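Local coordinates for YjbQ family protein (Sulfolobus solfataricus, PDB 1VPH) that is of unknown function but belongs to the UPF0047 (YjbQ) family, has a YjbQ-like fold and binds a potassium ion, at residues C[20-25]-C[128-133]; C[28-33]-C[61-66]. All blocks are in the same frame, centred on the assembly; numbering follows the deposited sequence.

Contact 1: C[20-25]-C[128-133]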
loop_
_atom_site.group_PDB
_atom_site.type_symbol
_atom_site.label_atom_id
_atom_site.label_comp_id
_atom_site.label_asym_id
_atom_site.label_seq_id
_atom_site.Cartn_x
_atom_site.Cartn_y
_atom_site.Cartn_z
ATOM N N ILE C 20 -16.634 -10.288 -0.345
ATOM C CA ILE C 20 -17.674 -9.246 -0.328
ATOM C C ILE C 20 -17.909 -8.847 -1.781
ATOM O O ILE C 20 -16.979 -8.661 -2.527
ATOM C CB ILE C 20 -17.252 -7.978 0.568
ATOM C CG1 ILE C 20 -16.913 -8.400 1.997
ATOM C CG2 ILE C 20 -18.347 -6.875 0.635
ATOM C CD1 ILE C 20 -16.273 -7.282 2.866
ATOM N N TYR C 21 -19.175 -8.762 -2.162
ATOM C CA TYR C 21 -19.550 -8.323 -3.500
ATOM C C TYR C 21 -20.225 -7.010 -3.431
ATOM O O TYR C 21 -21.025 -6.730 -2.517
ATOM C CB TYR C 21 -20.472 -9.289 -4.126
ATOM C CG TYR C 21 -19.768 -10.578 -4.142
ATOM C CD1 TYR C 21 -18.849 -10.857 -5.146
ATOM C CD2 TYR C 21 -19.931 -11.484 -3.085
ATOM C CE1 TYR C 21 -18.152 -12.014 -5.132
ATOM C CE2 TYR C 21 -19.240 -12.658 -3.071
ATOM C CZ TYR C 21 -18.371 -12.937 -4.119
ATOM O OH TYR C 21 -17.665 -14.110 -4.109
ATOM N N VAL C 22 -19.907 -6.174 -4.400
ATOM C CA VAL C 22 -20.525 -4.867 -4.458
ATOM C C VAL C 22 -20.929 -4.574 -5.891
ATOM O O VAL C 22 -20.163 -4.747 -6.826
ATOM C CB VAL C 22 -19.607 -3.659 -3.937
ATOM C CG1 VAL C 22 -20.202 -2.303 -4.277
ATOM C CG2 VAL C 22 -19.381 -3.725 -2.440
ATOM N N SER C 23 -22.155 -4.118 -6.036
ATOM C CA SER C 23 -22.624 -3.565 -7.294
ATOM C C SER C 23 -22.502 -2.042 -7.211
ATOM O O SER C 23 -22.935 -1.415 -6.250
ATOM C CB SER C 23 -24.077 -3.978 -7.535
ATOM O OG SER C 23 -24.558 -3.397 -8.718
ATOM N N THR C 24 -21.866 -1.433 -8.198
ATOM C CA THR C 24 -21.648 -0.002 -8.151
ATOM C C THR C 24 -22.555 0.716 -9.141
ATOM O O THR C 24 -22.799 0.249 -10.247
ATOM C CB THR C 24 -20.168 0.379 -8.413
ATOM O OG1 THR C 24 -19.763 -0.082 -9.714
ATOM C CG2 THR C 24 -19.249 -0.272 -7.333
ATOM N N ALA C 25 -23.037 1.875 -8.720
ATOM C CA ALA C 25 -24.084 2.569 -9.426
ATOM C C ALA C 25 -23.571 3.719 -10.267
ATOM O O ALA C 25 -24.193 4.069 -11.266
ATOM C CB ALA C 25 -25.132 3.088 -8.412
ATOM N N ILE C 128 -13.123 1.378 5.973
ATOM C CA ILE C 128 -12.575 0.702 4.802
ATOM C C ILE C 128 -13.515 0.885 3.617
ATOM O O ILE C 128 -14.732 0.611 3.724
ATOM C CB ILE C 128 -12.428 -0.768 5.057
ATOM C CG1 ILE C 128 -11.551 -1.017 6.296
ATOM C CG2 ILE C 128 -11.818 -1.421 3.844
ATOM C CD1 ILE C 128 -11.325 -2.449 6.630
ATOM N N PHE C 129 -12.964 1.330 2.482
ATOM C CA PHE C 129 -13.774 1.604 1.287
ATOM C C PHE C 129 -13.292 0.891 0.048
ATOM O O PHE C 129 -12.095 0.851 -0.278
ATOM C CB PHE C 129 -13.793 3.086 0.960
ATOM C CG PHE C 129 -14.417 3.970 2.018
ATOM C CD1 PHE C 129 -15.777 4.226 2.018
ATOM C CD2 PHE C 129 -13.619 4.581 2.940
ATOM C CE1 PHE C 129 -16.326 5.074 2.959
ATOM C CE2 PHE C 129 -14.155 5.397 3.902
ATOM C CZ PHE C 129 -15.481 5.644 3.925
ATOM N N LEU C 130 -14.238 0.378 -0.688
ATOM C CA LEU C 130 -14.042 0.043 -2.085
ATOM C C LEU C 130 -14.095 1.322 -2.881
ATOM O O LEU C 130 -15.064 2.136 -2.739
ATOM C CB LEU C 130 -15.160 -0.892 -2.565
ATOM C CG LEU C 130 -15.042 -1.046 -4.087
ATOM C CD1 LEU C 130 -13.814 -1.896 -4.383
ATOM C CD2 LEU C 130 -16.283 -1.657 -4.691
ATOM N N VAL C 131 -13.070 1.553 -3.694
ATOM C CA VAL C 131 -13.045 2.746 -4.547
ATOM C C VAL C 131 -13.376 2.273 -5.960
ATOM O O VAL C 131 -12.643 1.466 -6.532
ATOM C CB VAL C 131 -11.645 3.486 -4.553
ATOM C CG1 VAL C 131 -11.776 4.834 -5.319
ATOM C CG2 VAL C 131 -11.076 3.703 -3.193
ATOM N N GLU C 132 -14.518 2.718 -6.489
ATOM C CA GLU C 132 -14.902 2.437 -7.852
ATOM C C GLU C 132 -14.515 3.607 -8.703
ATOM O O GLU C 132 -14.823 4.762 -8.334
ATOM C CB GLU C 132 -16.430 2.269 -7.977
ATOM C CG GLU C 132 -16.916 2.243 -9.408
ATOM C CD GLU C 132 -16.429 0.978 -10.109
ATOM O OE1 GLU C 132 -17.132 -0.029 -9.967
ATOM O OE2 GLU C 132 -15.350 0.990 -10.754
ATOM N N LEU C 133 -13.802 3.336 -9.788
ATOM C CA LEU C 133 -13.385 4.396 -10.728
ATOM C C LEU C 133 -13.886 4.211 -12.132
ATOM O O LEU C 133 -13.690 5.117 -12.968
ATOM C CB LEU C 133 -11.840 4.556 -10.781
ATOM C CG LEU C 133 -11.097 4.924 -9.491
ATOM C CD1 LEU C 133 -9.635 5.282 -9.746
ATOM C CD2 LEU C 133 -11.804 6.077 -8.744
#

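Contact 2: C[28-33]-C[61-66]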
loop_
_atom_site.group_PDB
_atom_site.type_symbol
_atom_site.label_atom_id
_atom_site.label_comp_id
_atom_site.label_asym_id
_atom_site.label_seq_id
_atom_site.Cartn_x
_atom_site.Cartn_y
_atom_site.Cartn_z
ATOM N N PHE C 28 -17.667 7.020 -10.555
ATOM C CA PHE C 28 -16.830 7.172 -9.368
ATOM C C PHE C 28 -17.680 6.995 -8.091
ATOM O O PHE C 28 -18.707 7.659 -7.910
ATOM C CB PHE C 28 -16.197 8.555 -9.290
ATOM C CG PHE C 28 -15.114 8.803 -10.312
ATOM C CD1 PHE C 28 -15.438 9.249 -11.580
ATOM C CD2 PHE C 28 -13.797 8.598 -10.013
ATOM C CE1 PHE C 28 -14.453 9.482 -12.522
ATOM C CE2 PHE C 28 -12.807 8.830 -10.960
ATOM C CZ PHE C 28 -13.138 9.276 -12.196
ATOM N N GLU C 29 -17.257 6.111 -7.206
ATOM C CA GLU C 29 -18.041 5.820 -6.029
ATOM C C GLU C 29 -17.141 5.257 -4.935
ATOM O O GLU C 29 -16.161 4.559 -5.225
ATOM C CB GLU C 29 -19.098 4.818 -6.428
ATOM C CG GLU C 29 -20.197 4.597 -5.441
ATOM C CD GLU C 29 -21.229 3.595 -5.986
ATOM O OE1 GLU C 29 -21.981 3.990 -6.886
ATOM O OE2 GLU C 29 -21.287 2.418 -5.545
ATOM N N LEU C 30 -17.428 5.634 -3.692
ATOM C CA LEU C 30 -16.795 4.993 -2.530
ATOM C C LEU C 30 -17.868 4.194 -1.843
ATOM O O LEU C 30 -18.957 4.723 -1.602
ATOM C CB LEU C 30 -16.294 6.054 -1.554
ATOM C CG LEU C 30 -15.013 6.805 -1.839
ATOM C CD1 LEU C 30 -14.808 7.840 -0.727
ATOM C CD2 LEU C 30 -13.835 5.872 -1.918
ATOM N N VAL C 31 -17.584 2.933 -1.533
ATOM C CA VAL C 31 -18.560 2.085 -0.826
ATOM C C VAL C 31 -17.942 1.586 0.458
ATOM O O VAL C 31 -16.901 0.928 0.428
ATOM C CB VAL C 31 -19.008 0.921 -1.722
ATOM C CG1 VAL C 31 -19.984 0.053 -0.975
ATOM C CG2 VAL C 31 -19.674 1.528 -3.008
ATOM N N ASP C 32 -18.565 1.946 1.590
ATOM C CA ASP C 32 -18.052 1.564 2.923
ATOM C C ASP C 32 -18.297 0.074 3.177
ATOM O O ASP C 32 -19.441 -0.379 3.102
ATOM C CB ASP C 32 -18.739 2.392 4.039
ATOM C CG ASP C 32 -17.966 2.390 5.327
ATOM O OD1 ASP C 32 -17.479 1.286 5.733
ATOM O OD2 ASP C 32 -17.810 3.502 5.934
ATOM N N ILE C 33 -17.238 -0.680 3.434
ATOM C CA ILE C 33 -17.315 -2.115 3.661
ATOM C C ILE C 33 -16.805 -2.502 5.023
ATOM O O ILE C 33 -16.629 -3.685 5.326
ATOM C CB ILE C 33 -16.596 -2.908 2.561
ATOM C CG1 ILE C 33 -15.093 -2.579 2.540
ATOM C CG2 ILE C 33 -17.256 -2.624 1.259
ATOM C CD1 ILE C 33 -14.274 -3.547 1.672
ATOM N N ALA C 61 -10.054 0.092 -6.347
ATOM C CA ALA C 61 -9.019 0.076 -5.323
ATOM C C ALA C 61 -9.639 -0.098 -3.945
ATOM O O ALA C 61 -10.859 -0.066 -3.790
ATOM C CB ALA C 61 -8.163 1.369 -5.369
ATOM N N ILE C 62 -8.771 -0.254 -2.939
ATOM C CA ILE C 62 -9.200 -0.333 -1.518
ATOM C C ILE C 62 -8.470 0.737 -0.778
ATOM O O ILE C 62 -7.250 0.833 -0.938
ATOM C CB ILE C 62 -8.857 -1.695 -0.898
ATOM C CG1 ILE C 62 -9.683 -2.842 -1.571
ATOM C CG2 ILE C 62 -9.122 -1.694 0.608
ATOM C CD1 ILE C 62 -11.255 -2.745 -1.335
ATOM N N VAL C 63 -9.201 1.602 -0.039
ATOM C CA VAL C 63 -8.570 2.626 0.795
ATOM C C VAL C 63 -9.163 2.621 2.184
ATOM O O VAL C 63 -10.171 1.992 2.432
ATOM C CB VAL C 63 -8.635 4.076 0.187
ATOM C CG1 VAL C 63 -7.929 4.110 -1.130
ATOM C CG2 VAL C 63 -10.076 4.585 0.094
ATOM N N ALA C 64 -8.583 3.388 3.090
ATOM C CA ALA C 64 -9.179 3.540 4.403
ATOM C C ALA C 64 -9.140 5.001 4.856
ATOM O O ALA C 64 -8.108 5.704 4.737
ATOM C CB ALA C 64 -8.486 2.628 5.385
ATOM N N ASN C 65 -10.302 5.520 5.205
ATOM C CA ASN C 65 -10.365 6.879 5.725
ATOM C C ASN C 65 -11.690 7.117 6.410
ATOM O O ASN C 65 -12.394 6.163 6.707
ATOM C CB ASN C 65 -10.034 7.915 4.671
ATOM C CG ASN C 65 -9.194 8.974 5.239
ATOM O OD1 ASN C 65 -9.726 9.990 5.708
ATOM N ND2 ASN C 65 -7.854 8.702 5.348
ATOM N N GLU C 66 -11.994 8.378 6.707
ATOM C CA GLU C 66 -13.134 8.702 7.508
ATOM C C GLU C 66 -14.413 8.757 6.716
ATOM O O GLU C 66 -14.474 9.412 5.664
ATOM C CB GLU C 66 -12.939 10.056 8.197
ATOM C CG GLU C 66 -14.041 10.332 9.198
ATOM C CD GLU C 66 -13.822 11.590 10.011
ATOM O OE1 GLU C 66 -12.673 12.104 10.107
ATOM O OE2 GLU C 66 -14.843 12.052 10.573
#

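Contact 1: C[20-25]-C[128-133]
Thr24 and Glu132 make the polar half of this contact. Thr24 OG1 donates a hydrogen bond of 2.6 Å to Glu132 OE1. The hydroxyl meets the oxygen on its anti side, 24° out of the carboxylate plane. The two side chains cross at about a right angle. With chi1 at 60°, Thr24 OG1 sits between its backbone N and carbonyl carbon, and its methyl is turned toward the glutamate stem, with CG2 3.8 Å from Glu132 CB. Thr24 OG1 also bonds to Arg137 N. The other carboxylate oxygen, Glu132 OE2, pairs with Arg140 in a salt bridge and bonds to Asp134 N. Replacing Glu132 with an alanine is likely to leave the Thr24 hydroxyl without this acceptor and Arg140 without this carboxylate.

Strand 14-24 belongs to the five-stranded antiparallel sheet, and strand 127-132 is the middle strand of the three-stranded one. The short segments run in roughly the same direction, at 39°, with axes 9.4 Å apart and side chains pointing at each other. This arrangement is consistent with two sheets packed face to face, as in a beta sandwich.

The apolar half is Val22 against Leu130. They reach toward each other tip to tip, and Leu130 CD2 lies 4.0 Å from both CB and CG1 of Val22. The same methyl is 4.2 Å from Thr24 CG2, so it borders both Val22 and Thr24. On its own sheet Leu130 also touches Ile62.

Contact 2: C[28-33]-C[61-66]
Ile33 and Ile62 meet through their terminal methyls. In Ile33, chi1 is 63°, which places CG1 between the backbone N and the carbonyl carbon, and chi2 then carries CD1 outward in extended form. In Ile62, CG1 lies beside the backbone N, and a folded chi2 of -65° turns CD1 toward Ile33. The result is a contact of 4.3 Å between Ile33 CD1 and Ile62 CD1.

The second pair is Leu30 with Val63. In Leu30, CD1 continues the extended chain, and the other branch, CD2, approaches Val63 CG2 at 4.5 Å. Both contacts are light van der Waals touches between buried side chains.

The two pairs lie on opposite faces of the sheet. Val131 of the intervening strand touches both Leu30 and Val63, and Met72 of helix 69-83 packs on Leu30. On the other face, Ile53 of strand 49-55 touches both isoleucines, which links this side to the larger sheet.

The end of segment 61-66 turns to another chain. Asn65 ND2 bonds to Ala64 O at 3.1 Å, on a lone pair in the carbonyl plane, while Asn65 OD1 takes Glu66 N from above its own carbonyl plane. Asn65 OD1 also bonds to His101 ND1 of the second subunit, a potassium-site residue, and Asn65 ND2 to Ser58 O of that subunit.

Ile33 belongs to the turn from strand 29-32 into helix 34-44, at the helix N-cap. Leu30 and Val63 meet over strand 127-132, between the two outer strands of the three-stranded antiparallel sheet, which run in the same direction.

Overall arrangement
The two contacts have centres about 7 Å apart and meet at the three-stranded sheet, where strand 127-132 carries one side of contact 1 and lies between the two strands of contact 2. Contact 1 packs this small sheet against the five-stranded one, and contact 2 packs side chains on both its faces. Probable backbone bonds tie them together: Val131 N lies 2.7 Å from Ala61 O, and Glu132 N lies 2.8 Å from Glu29 O. Along the chain the order is 20-25, 28-33, 61-66 and 128-133, so contact 2 is nested inside the loop closed by contact 1. Contact 2 also lies beside the second subunit, whereas no other chain of the assembly touches contact 1.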